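Local coordinates for protein peptidyl-prolyl cis-trans isomerase ([Pseudomonas syringae] pv. tomato str. DC3000, PDB 5XB0) that probably catalyses the cis-trans isomerisation of peptide bonds preceding proline in proteins, the chain here being the C-terminal part, with its FKBP-type domain, at residues Ala18-Lys21 with Ala22-Gly25. Residues are numbered along the deposited sequence; the frame is centred on the assembly and turned at random.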
loop_
_atom_site.group_PDB
_atom_site.type_symbol
_atom_site.label_atom_id
_atom_site.label_comp_id
_atom_site.label_asym_id
_atom_site.label_seq_id
_atom_site.Cartn_x
_atom_site.Cartn_y
_atom_site.Cartn_z
ATOM N N ALA A 18 4.669 -6.216 12.253
ATOM C CA ALA A 18 5.744 -5.883 13.179
ATOM C C ALA A 18 7.106 -6.262 12.598
ATOM O O ALA A 18 8.101 -5.568 12.831
ATOM C CB ALA A 18 5.532 -6.565 14.520
ATOM N N GLY A 19 7.140 -7.370 11.865
ATOM C CA GLY A 19 8.365 -7.845 11.252
ATOM C C GLY A 19 8.832 -6.834 10.221
ATOM O O GLY A 19 10.006 -6.461 10.190
ATOM N N GLU A 20 7.906 -6.374 9.387
ATOM C CA GLU A 20 8.262 -5.405 8.344
ATOM C C GLU A 20 8.711 -4.081 8.963
ATOM O O GLU A 20 9.633 -3.431 8.459
ATOM C CB GLU A 20 7.093 -5.175 7.381
ATOM C CG GLU A 20 6.684 -6.417 6.566
ATOM C CD GLU A 20 7.797 -6.935 5.677
ATOM O OE1 GLU A 20 8.403 -6.105 4.958
ATOM O OE2 GLU A 20 8.072 -8.163 5.718
ATOM N N LYS A 21 8.059 -3.687 10.055
ATOM C CA LYS A 21 8.349 -2.408 10.710
ATOM C C LYS A 21 9.787 -2.341 11.247
ATOM O O LYS A 21 10.397 -1.264 11.317
ATOM C CB LYS A 21 7.337 -2.173 11.843
ATOM C CG LYS A 21 7.418 -0.824 12.534
ATOM C CD LYS A 21 6.277 -0.675 13.518
ATOM C CE LYS A 21 6.537 0.435 14.517
ATOM N NZ LYS A 21 5.409 0.590 15.481
ATOM N N ALA A 22 10.326 -3.499 11.616
ATOM C CA ALA A 22 11.624 -3.581 12.270
ATOM C C ALA A 22 12.781 -3.550 11.283
ATOM O O ALA A 22 13.942 -3.430 11.683
ATOM C CB ALA A 22 11.698 -4.844 13.119
ATOM N N LYS A 23 12.470 -3.650 9.995
ATOM C CA LYS A 23 13.519 -3.762 8.982
ATOM C C LYS A 23 14.235 -2.432 8.773
ATOM O O LYS A 23 13.645 -1.364 8.985
ATOM C CB LYS A 23 12.927 -4.278 7.668
ATOM C CG LYS A 23 12.426 -5.710 7.781
ATOM C CD LYS A 23 11.912 -6.241 6.455
ATOM C CE LYS A 23 11.549 -7.712 6.596
ATOM N NZ LYS A 23 11.056 -8.318 5.337
ATOM N N PRO A 24 15.515 -2.486 8.372
ATOM C CA PRO A 24 16.318 -1.269 8.219
ATOM C C PRO A 24 15.757 -0.308 7.180
ATOM O O PRO A 24 15.360 -0.715 6.085
ATOM C CB PRO A 24 17.682 -1.801 7.769
ATOM C CG PRO A 24 17.715 -3.203 8.210
ATOM C CD PRO A 24 16.308 -3.693 8.079
ATOM N N GLY A 25 15.719 0.970 7.533
ATOM C CA GLY A 25 15.302 1.988 6.588
ATOM C C GLY A 25 13.805 2.184 6.487
ATOM O O GLY A 25 13.344 3.073 5.773
HETATM O O HOH W 1 13.089 -0.222 11.408
#
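Glu-20 and Lys-23 form a local, surface contact where helix 6-21 runs out into the loop that leads to strand 27-28. Their side chains lie next to one another and point the same way, and a salt bridge joins Lys-23 NZ to Glu-20 OE2 over 3.0 Å. The ammonium reaches the syn side of that oxygen, 33° out of the carboxylate plane. Glu-20 bends at chi2 (-61°), which swings its carboxylate round to the lysine, whereas Lys-23 stays extended and lays CG 3.5 Å from Gly-19 O, a long aliphatic arm suited to crossing the helix end before delivering its charge. Glu-20 is buried, and its other oxygen, OE1, pairs with Arg-98; two cationic partners probably favour the ionised acid, and Arg-98, on strand 96-101, links the helix end to the sheet. Lys-21 rests on Leu-34 and pairs through NZ with Glu-28.

In the backbone, Ala-22 N makes two weak bonds, each 3.3 Å, to Ala-18 O and Gly-19 O. Lys-23 N then bonds to Glu-20 O at 3.2 Å, with a fairly straight 162°. A water donates to both Lys-21 O and Lys-23 O, bridging helix end and loop. Such loosening from i to i+4 into i to i+3 bonding is characteristic of a helix C-terminus, here accompanied by an i to i+3 salt bridge.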